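Local coordinates for protein taurocyamine kinase (Schistosoma mansoni, PDB 4WOE) that catalyses the reversible, magnesium-dependent transfer of a phosphoryl group from ATP to taurocyamine, giving phosphotaurocyamine and ADP, at residues Arg484-Arg489 with His587-Ser592; Cys583-Met588 with Ile628-Ser633; Thr637-Ser642 with Leu693-Ala698. The protein carries 4 engineered substitutions. All coordinates share one frame; numbering follows the deposited sequence.

How the interactions relate
All three contacts lie within the second phosphagen kinase C-terminal (catalytic) domain and surround or adjoin its occupied active site. Interaction 1, two central strands of the sheet, binds the beta-phosphate of ADP. Interaction 2, about 10 Å away between centres, grips the guanidino end of taurocyamine; the two share His587 and Met588, and the salt bridge of Asp586 with Arg589 ties them further. Interaction 3 has its centre about 11 Å from that of interaction 1 and joins the next strand to the start of helix 695-711. Strands 480-489 and 639-646 are neighbours, with Gly488 N 2.9 Å from Ser638 OG, and Arg640 adds its charge to the same ADP.

Interaction 1: Arg484-Arg489 with His587-Ser592; sequences RVRVGR and HMRIIS. With ADP (adenosine-5'-diphosphate), chain D; NO3 (nitrate ion), chain J.
ADP O3B is gripped by two nitrogens of Arg486, a residue whose guanidinium lies flat on that of Arg589 from the adjacent strand. Arg486 NE donates to ADP O3B at 2.9 Å and Arg486 NH2 adds a second bond at 3.0 Å. The oxygen lies at the guanidinium edge, in its plane, and this fork fixes the rotation of the group. Arg640 NE is a third donor to this oxygen. The side chains of Arg486 and Arg589 run alongside each other in the same direction, and their guanidiniums stack with planes 24° apart and centres separated by 4.4 Å. Such closeness is consistent with the beta-phosphate that both arginines bind: Arg589 NH1 bonds to ADP O2B at 3.0 Å, whereas Arg589 NH2 serves both the nitrate and Asp586. The nitrate probably came from the crystallisation liquor; in related phosphagen kinases nitrate is taken to mimic the phosphoryl group in transit, and it may do so here.

The strands, 480-489 and 588-595, are antiparallel neighbours within the eight-stranded sheet of the phosphagen kinase catalytic domain. Val485-Ser592, Val487-Ile590 and Arg489-Met588 are the hydrogen-bonded pairs. Ladder bonds are firm at the first of these, Val485 N to Ser592 O measuring 2.9 Å, and slacken at the last, where the bond from Met588 N to Arg489 O is weak.

The nucleotide-facing pairs are Arg486-Ile591 and Gly488-Arg589. With no side chain at Gly488, Arg589 CD comes within 3.5 Å of Gly488 CA. Arg484 is extended from CG to NE alongside the nucleotide, CG anti to the backbone N (chi1 178°), which carries its CD to 3.3 Å from ADP C5 and its NH2 on to ADP O1B. Ribose O4' sits over the guanidinium face. On the other side of the sheet, Val487 CG2 meets Ile590 CB, and helix 599-614 packs against both residues.

Interaction 2: Cys583-Met588 with Ile628-Ser633; sequences CEEDHM and ITCCPS. With 3S5 (Taurocyamine), chain F.
Asp586 and Cys630 join two active-site loops of the phosphagen kinase fold, one linking strands 578-582 and 588-595, the other carrying Cys631, the predicted active-site cysteine. The direct hydrogen bond between the loops runs from Cys630 N to Asp586 OD1, at 2.7 Å and nearly straight (168°). It uses the syn lone pair of that oxygen, on the side of OD2. Asp586 OD2 forms a salt bridge with Arg589, and so this carboxylate probably positions an arginine that binds ADP while holding the cysteine loop.

One water makes a second bridge. It donates to Glu585 OE2 and, at 2.6 Å, to Asp586 OD2, and accepts from Cys631 N at 2.8 Å, linking both acidic side chains to the backbone of the cysteine.

Packing around these bonds is modest. Asp586 OD1 lies 3.5 Å from Thr629 CB, and Cys630 CB rests on Glu585 O.

Taurocyamine is bound by side chains from both loops. Glu585 stretches out, CG anti to the backbone N (chi1 -171°), and thereby brings its carboxylate to the guanidino group: taurocyamine N01 donates to Glu585 OE2 at 2.7 Å, and N03 approaches OE1 so closely that the exact length is doubtful. Both carboxylate oxygens thus face guanidino nitrogens, which restricts the turn of the group; Glu674 is a further acceptor. The side chain of Cys631 flanks N01. Its CB lies 3.6 Å from Glu585 OE2, while its SG takes two N-H donors, the backbone N of Ser633 and, at 3.4 Å, taurocyamine N01.

Interaction 3: Thr637-Ser642 with Leu693-Ala698; sequences TSMRAS and LTELQA. With ADP (adenosine-5'-diphosphate), chain D.
Glu695, in the first turn of helix 695-711, packs its side chain against Met639 and Thr637. Its CB touches the methyl end of the methionine, Met639 CE, at 3.8 Å, and its CG meets the same methyl and Thr637 CG2. The chain then bends at chi2 (82°), which brings the carboxylate against the threonine methyl, with Glu695 CD 3.8 Å from Thr637 CG2. At the tip the two oxygens part company. OE1 accepts from the backbone N of Thr461, whereas Glu695 OE2 accepts a hydrogen bond from a water at 2.8 Å; that water also donates to Thr637 O, at 2.7 Å. The Met639 side chain crosses the glutamate at about a right angle, SD lying beside Glu695 O.

The contact joins the start of helix 695-711 to the chain around Thr637 and Met639, where an inner strand of the catalytic-domain sheet, 639-646, sets out. Each side has a local motif. Thr694 is the N-cap and forms a capping box with Gln697: Thr694 N donates to Gln697 OE1, with a weak return bond from Gln697 N to Thr694 OG1. On the strand side Thr637 makes an ST turn, its OG1 accepting from Met639 N at 3.1 Å while also hydrogen-bonded to Arg690 O. OG1 sits between the backbone N and the carbonyl carbon (chi1 62°), which turns Thr637 CG2 to the helix start, 3.2 Å from Leu693 O, and Ala698 CB approaches the hydroxyl.

Arg640 points away from the helix, to the nucleotide. Its NH2 donates to the bridging oxygen, ADP O3A, at 2.8 Å, while NH1 forms a salt bridge with Asp684. Two residues on, Ser642 OG lies close to ADP N7.

Interaction 1: Arg484-Arg489 with His587-Ser592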
# COMPACT_ATOMS: atom_id res chain seq x y z
N ARG A 484 19.23 7.07 24.91
CA ARG A 484 18.69 5.78 24.54
C ARG A 484 19.81 4.85 24.07
O ARG A 484 20.74 5.30 23.41
CB ARG A 484 17.64 5.97 23.44
CG ARG A 484 16.99 4.72 22.88
CD ARG A 484 15.93 5.16 21.88
NE ARG A 484 15.11 4.09 21.32
CZ ARG A 484 15.45 3.38 20.25
NH1 ARG A 484 16.60 3.61 19.64
NH2 ARG A 484 14.64 2.43 19.78
N VAL A 485 19.73 3.57 24.44
CA VAL A 485 20.61 2.56 23.85
C VAL A 485 19.82 1.28 23.56
O VAL A 485 19.08 0.78 24.42
CB VAL A 485 21.81 2.20 24.76
CG1 VAL A 485 22.85 1.39 23.97
CG2 VAL A 485 22.45 3.45 25.36
N ARG A 486 19.97 0.74 22.35
CA ARG A 486 19.25 -0.46 21.94
C ARG A 486 20.17 -1.50 21.32
O ARG A 486 21.25 -1.16 20.83
CB ARG A 486 18.13 -0.13 20.95
CG ARG A 486 18.61 0.25 19.55
CD ARG A 486 18.79 -0.95 18.58
NE ARG A 486 18.99 -0.46 17.22
CZ ARG A 486 19.79 -1.00 16.31
NH1 ARG A 486 20.51 -2.09 16.56
NH2 ARG A 486 19.86 -0.42 15.11
N VAL A 487 19.72 -2.75 21.30
CA VAL A 487 20.38 -3.80 20.55
C VAL A 487 19.34 -4.68 19.89
O VAL A 487 18.22 -4.82 20.41
CB VAL A 487 21.30 -4.72 21.42
CG1 VAL A 487 22.47 -3.93 22.05
CG2 VAL A 487 20.49 -5.53 22.46
N GLY A 488 19.71 -5.28 18.76
CA GLY A 488 18.88 -6.28 18.13
C GLY A 488 19.36 -7.65 18.55
O GLY A 488 20.51 -7.81 18.93
N ARG A 489 18.46 -8.63 18.53
CA ARG A 489 18.85 -10.01 18.73
C ARG A 489 17.99 -10.91 17.84
O ARG A 489 16.86 -10.56 17.47
CB ARG A 489 18.73 -10.43 20.19
CG ARG A 489 19.71 -9.78 21.16
CD ARG A 489 21.15 -10.26 20.91
NE ARG A 489 22.10 -9.82 21.93
CZ ARG A 489 22.84 -8.71 21.87
NH1 ARG A 489 22.76 -7.88 20.84
NH2 ARG A 489 23.69 -8.45 22.86
N HIS A 587 13.86 -10.14 15.55
CA HIS A 587 13.05 -10.90 16.48
C HIS A 587 12.80 -10.11 17.74
O HIS A 587 11.71 -10.20 18.32
CB HIS A 587 13.73 -12.22 16.80
CG HIS A 587 13.71 -13.17 15.66
ND1 HIS A 587 14.60 -14.22 15.54
CD2 HIS A 587 12.90 -13.23 14.57
CE1 HIS A 587 14.34 -14.88 14.42
NE2 HIS A 587 13.31 -14.30 13.82
N MET A 588 13.80 -9.33 18.13
CA MET A 588 13.82 -8.58 19.37
C MET A 588 14.53 -7.26 19.14
O MET A 588 15.51 -7.20 18.38
CB MET A 588 14.55 -9.34 20.46
CG MET A 588 13.74 -9.90 21.60
SD MET A 588 14.91 -10.88 22.56
CE MET A 588 15.23 -12.27 21.48
N ARG A 589 14.08 -6.23 19.83
CA ARG A 589 14.86 -5.03 20.00
C ARG A 589 14.76 -4.65 21.46
O ARG A 589 13.68 -4.31 21.95
CB ARG A 589 14.38 -3.89 19.11
CG ARG A 589 14.70 -4.13 17.66
CD ARG A 589 16.22 -4.13 17.37
NE ARG A 589 16.44 -4.27 15.93
CZ ARG A 589 16.26 -3.29 15.05
NH1 ARG A 589 15.88 -2.09 15.46
NH2 ARG A 589 16.47 -3.51 13.76
N ILE A 590 15.89 -4.72 22.14
CA ILE A 590 15.93 -4.46 23.56
C ILE A 590 16.40 -3.02 23.77
O ILE A 590 17.48 -2.64 23.30
CB ILE A 590 16.82 -5.48 24.27
CG1 ILE A 590 16.38 -6.89 23.85
CG2 ILE A 590 16.77 -5.28 25.78
CD1 ILE A 590 17.37 -8.02 24.18
N ILE A 591 15.57 -2.22 24.44
CA ILE A 591 15.77 -0.78 24.52
C ILE A 591 15.84 -0.26 25.96
O ILE A 591 15.07 -0.68 26.83
CB ILE A 591 14.63 -0.05 23.78
CG1 ILE A 591 14.57 -0.52 22.32
CG2 ILE A 591 14.81 1.47 23.87
CD1 ILE A 591 13.19 -0.84 21.85
N SER A 592 16.76 0.66 26.20
CA SER A 592 16.80 1.38 27.46
C SER A 592 16.82 2.88 27.15
O SER A 592 17.57 3.33 26.29
CB SER A 592 18.04 0.97 28.28
OG SER A 592 18.08 1.65 29.52
PB ADP D . 16.06 1.58 15.72
O1B ADP D . 15.58 1.41 17.15
O2B ADP D . 15.24 0.79 14.72
O3B ADP D . 17.55 1.42 15.53
PA ADP D . 14.81 3.81 14.36
O1A ADP D . 15.54 5.02 13.82
O2A ADP D . 14.36 2.69 13.44
O3A ADP D . 15.80 3.17 15.48
O5' ADP D . 13.48 4.31 15.14
C5' ADP D . 13.08 3.73 16.38
C4' ADP D . 12.40 4.75 17.29
O4' ADP D . 13.28 5.11 18.35
C3' ADP D . 12.03 6.04 16.57
O3' ADP D . 10.75 6.48 17.05
C2' ADP D . 13.06 7.05 17.03
O2' ADP D . 12.51 8.36 17.04
C1' ADP D . 13.32 6.54 18.44
N9 ADP D . 14.60 7.04 19.01
C8 ADP D . 15.84 6.79 18.57
N7 ADP D . 16.76 7.41 19.35
C5 ADP D . 16.10 8.08 20.32
C6 ADP D . 16.45 8.94 21.48
N6 ADP D . 17.73 9.23 21.78
N1 ADP D . 15.43 9.43 22.23
C2 ADP D . 14.15 9.15 21.95
N3 ADP D . 13.76 8.37 20.92
C4 ADP D . 14.67 7.82 20.09
N NO3 J . 17.48 0.36 12.28
O1 NO3 J . 16.49 1.15 12.40
O2 NO3 J . 17.35 -0.86 12.64
O3 NO3 J . 18.59 0.77 11.80

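Interaction 2: Cys583-Met588 with Ile628-Ser633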
# COMPACT_ATOMS: atom_id res chain seq x y z
N CYS A 583 9.37 -8.92 17.41
CA CYS A 583 9.22 -9.23 15.98
C CYS A 583 8.80 -8.04 15.09
O CYS A 583 7.82 -8.12 14.34
CB CYS A 583 8.21 -10.37 15.82
SG CYS A 583 8.31 -11.26 14.22
N GLU A 584 9.55 -6.95 15.16
CA GLU A 584 9.46 -5.90 14.16
C GLU A 584 10.46 -6.22 13.03
O GLU A 584 10.25 -7.16 12.26
CB GLU A 584 9.73 -4.52 14.77
CG GLU A 584 9.40 -3.36 13.83
CD GLU A 584 10.59 -2.48 13.58
OE1 GLU A 584 10.41 -1.35 13.11
OE2 GLU A 584 11.73 -2.93 13.87
N GLU A 585 11.54 -5.45 12.92
CA GLU A 585 12.56 -5.77 11.92
C GLU A 585 13.36 -7.02 12.33
O GLU A 585 13.60 -7.92 11.51
CB GLU A 585 13.50 -4.60 11.72
CG GLU A 585 14.46 -4.75 10.56
CD GLU A 585 15.46 -3.60 10.47
OE1 GLU A 585 15.06 -2.43 10.67
OE2 GLU A 585 16.65 -3.86 10.21
N ASP A 586 13.77 -7.06 13.59
CA ASP A 586 14.40 -8.26 14.15
C ASP A 586 13.48 -8.95 15.14
O ASP A 586 12.44 -8.41 15.52
CB ASP A 586 15.73 -7.91 14.81
CG ASP A 586 16.80 -7.52 13.80
OD1 ASP A 586 17.23 -8.43 13.06
OD2 ASP A 586 17.20 -6.33 13.72
N HIS A 587 13.86 -10.14 15.55
CA HIS A 587 13.05 -10.90 16.48
C HIS A 587 12.80 -10.11 17.74
O HIS A 587 11.71 -10.20 18.32
CB HIS A 587 13.73 -12.22 16.80
CG HIS A 587 13.71 -13.17 15.66
ND1 HIS A 587 14.60 -14.22 15.54
CD2 HIS A 587 12.90 -13.23 14.57
CE1 HIS A 587 14.34 -14.88 14.42
NE2 HIS A 587 13.31 -14.30 13.82
N MET A 588 13.80 -9.33 18.13
CA MET A 588 13.82 -8.58 19.37
C MET A 588 14.53 -7.26 19.14
O MET A 588 15.51 -7.20 18.38
CB MET A 588 14.55 -9.34 20.46
CG MET A 588 13.74 -9.90 21.60
SD MET A 588 14.91 -10.88 22.56
CE MET A 588 15.23 -12.27 21.48
N ILE A 628 23.94 -11.88 15.10
CA ILE A 628 23.40 -11.81 13.75
C ILE A 628 21.99 -11.22 13.73
O ILE A 628 21.15 -11.55 14.56
CB ILE A 628 23.38 -13.19 13.12
CG1 ILE A 628 24.78 -13.81 13.20
CG2 ILE A 628 22.87 -13.11 11.67
CD1 ILE A 628 24.76 -15.31 13.01
N THR A 629 21.76 -10.35 12.75
CA THR A 629 20.51 -9.63 12.62
C THR A 629 20.00 -9.63 11.17
O THR A 629 20.68 -10.07 10.25
CB THR A 629 20.68 -8.20 13.10
OG1 THR A 629 21.79 -7.63 12.40
CG2 THR A 629 20.98 -8.18 14.61
N CYS A 630 18.79 -9.11 10.99
CA CYS A 630 18.15 -9.01 9.68
C CYS A 630 19.01 -8.22 8.68
O CYS A 630 19.41 -8.74 7.63
CB CYS A 630 16.78 -8.36 9.81
SG CYS A 630 15.90 -8.22 8.24
N CYS A 631 19.26 -6.96 9.03
CA CYS A 631 20.10 -6.07 8.24
C CYS A 631 21.58 -6.21 8.66
O CYS A 631 21.88 -6.26 9.85
CB CYS A 631 19.65 -4.62 8.43
SG CYS A 631 20.56 -3.40 7.45
N PRO A 632 22.49 -6.27 7.67
CA PRO A 632 23.94 -6.34 7.96
C PRO A 632 24.46 -5.12 8.76
O PRO A 632 25.48 -5.24 9.46
CB PRO A 632 24.58 -6.38 6.55
CG PRO A 632 23.53 -5.80 5.63
CD PRO A 632 22.22 -6.24 6.22
N SER A 633 23.80 -3.97 8.65
CA SER A 633 24.16 -2.78 9.45
C SER A 633 24.06 -2.98 10.97
O SER A 633 24.65 -2.22 11.73
CB SER A 633 23.29 -1.59 9.05
OG SER A 633 22.06 -1.62 9.75
N01 3S5 F . 18.08 -1.82 9.07
C02 3S5 F . 17.47 -0.68 9.04
N03 3S5 F . 16.37 -0.50 9.73
N04 3S5 F . 17.96 0.35 8.27
C05 3S5 F . 19.16 0.27 7.47
C06 3S5 F . 19.26 1.52 6.57
S07 3S5 F . 18.21 1.41 5.15
O08 3S5 F . 18.46 0.08 4.46
O09 3S5 F . 16.75 1.48 5.55
O10 3S5 F . 18.48 2.54 4.17
O HOH W 1 18.29 -5.82 11.45

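Interaction 3: Thr637-Ser642 with Leu693-Ala698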
# COMPACT_ATOMS: atom_id res chain seq x y z
N THR A 637 27.94 -5.94 17.85
CA THR A 637 27.30 -5.54 19.10
C THR A 637 25.80 -5.37 18.88
O THR A 637 25.00 -5.52 19.80
CB THR A 637 27.87 -4.19 19.63
OG1 THR A 637 27.60 -3.15 18.68
CG2 THR A 637 29.37 -4.27 19.89
N SER A 638 25.44 -5.05 17.63
CA SER A 638 24.06 -4.74 17.27
C SER A 638 23.58 -3.55 18.10
O SER A 638 22.39 -3.38 18.35
CB SER A 638 23.16 -5.96 17.47
OG SER A 638 21.89 -5.74 16.90
N MET A 639 24.52 -2.73 18.54
CA MET A 639 24.21 -1.71 19.50
C MET A 639 24.15 -0.34 18.84
O MET A 639 25.02 0.02 18.07
CB MET A 639 25.23 -1.72 20.64
CG MET A 639 24.90 -0.74 21.76
SD MET A 639 25.99 -0.81 23.20
CE MET A 639 25.29 -2.17 24.14
N ARG A 640 23.09 0.39 19.15
CA ARG A 640 22.96 1.77 18.72
C ARG A 640 22.70 2.62 19.94
O ARG A 640 21.65 2.52 20.57
CB ARG A 640 21.83 1.92 17.69
CG ARG A 640 21.87 3.23 16.91
CD ARG A 640 20.99 3.18 15.64
NE ARG A 640 19.59 3.47 15.91
CZ ARG A 640 19.09 4.70 16.09
NH1 ARG A 640 19.89 5.77 16.03
NH2 ARG A 640 17.79 4.87 16.33
N ALA A 641 23.70 3.41 20.32
CA ALA A 641 23.57 4.41 21.38
C ALA A 641 23.26 5.76 20.75
O ALA A 641 23.84 6.13 19.72
CB ALA A 641 24.83 4.49 22.22
N SER A 642 22.37 6.50 21.38
CA SER A 642 21.90 7.73 20.77
C SER A 642 21.29 8.64 21.78
O SER A 642 20.86 8.21 22.85
CB SER A 642 20.86 7.42 19.69
OG SER A 642 19.63 6.98 20.26
N LEU A 693 34.25 -4.03 17.26
CA LEU A 693 34.46 -3.28 18.48
C LEU A 693 33.48 -3.80 19.54
O LEU A 693 32.48 -4.41 19.19
CB LEU A 693 34.27 -1.77 18.26
CG LEU A 693 32.86 -1.17 18.13
CD1 LEU A 693 32.93 0.36 18.13
CD2 LEU A 693 32.15 -1.66 16.87
N THR A 694 33.79 -3.56 20.81
CA THR A 694 32.97 -4.06 21.92
C THR A 694 31.84 -3.09 22.26
O THR A 694 31.78 -1.97 21.73
CB THR A 694 33.81 -4.30 23.20
OG1 THR A 694 34.30 -3.05 23.68
CG2 THR A 694 35.01 -5.27 22.94
N GLU A 695 30.97 -3.53 23.17
CA GLU A 695 29.79 -2.75 23.54
C GLU A 695 30.19 -1.47 24.29
O GLU A 695 29.62 -0.41 24.08
CB GLU A 695 28.83 -3.62 24.36
CG GLU A 695 28.07 -4.68 23.53
CD GLU A 695 28.86 -5.95 23.25
OE1 GLU A 695 30.00 -6.10 23.76
OE2 GLU A 695 28.34 -6.82 22.52
N LEU A 696 31.20 -1.58 25.15
CA LEU A 696 31.77 -0.39 25.79
C LEU A 696 32.29 0.61 24.75
O LEU A 696 31.96 1.80 24.79
CB LEU A 696 32.90 -0.79 26.73
CG LEU A 696 32.84 -0.26 28.16
CD1 LEU A 696 31.40 -0.22 28.67
CD2 LEU A 696 33.70 -1.14 29.07
N GLN A 697 33.10 0.12 23.81
CA GLN A 697 33.69 0.96 22.78
C GLN A 697 32.62 1.64 21.93
O GLN A 697 32.72 2.84 21.63
CB GLN A 697 34.64 0.14 21.90
CG GLN A 697 35.79 -0.48 22.68
CD GLN A 697 36.78 -1.25 21.83
OE1 GLN A 697 36.40 -2.02 20.93
NE2 GLN A 697 38.06 -1.04 22.10
N ALA A 698 31.60 0.87 21.54
CA ALA A 698 30.54 1.39 20.69
C ALA A 698 29.84 2.57 21.36
O ALA A 698 29.47 3.56 20.70
CB ALA A 698 29.54 0.29 20.35
PB ADP D . 16.06 1.58 15.72
O1B ADP D . 15.58 1.41 17.15
O2B ADP D . 15.24 0.79 14.72
O3B ADP D . 17.55 1.42 15.53
PA ADP D . 14.81 3.81 14.36
O1A ADP D . 15.54 5.02 13.82
O2A ADP D . 14.36 2.69 13.44
O3A ADP D . 15.80 3.17 15.48
O5' ADP D . 13.48 4.31 15.14
C5' ADP D . 13.08 3.73 16.38
C4' ADP D . 12.40 4.75 17.29
O4' ADP D . 13.28 5.11 18.35
C3' ADP D . 12.03 6.04 16.57
O3' ADP D . 10.75 6.48 17.05
C2' ADP D . 13.06 7.05 17.03
O2' ADP D . 12.51 8.36 17.04
C1' ADP D . 13.32 6.54 18.44
N9 ADP D . 14.60 7.04 19.01
C8 ADP D . 15.84 6.79 18.57
N7 ADP D . 16.76 7.41 19.35
C5 ADP D . 16.10 8.08 20.32
C6 ADP D . 16.45 8.94 21.48
N6 ADP D . 17.73 9.23 21.78
N1 ADP D . 15.43 9.43 22.23
C2 ADP D . 14.15 9.15 21.95
N3 ADP D . 13.76 8.37 20.92
C4 ADP D . 14.67 7.82 20.09
O HOH W 2 25.55 -6.49 22.30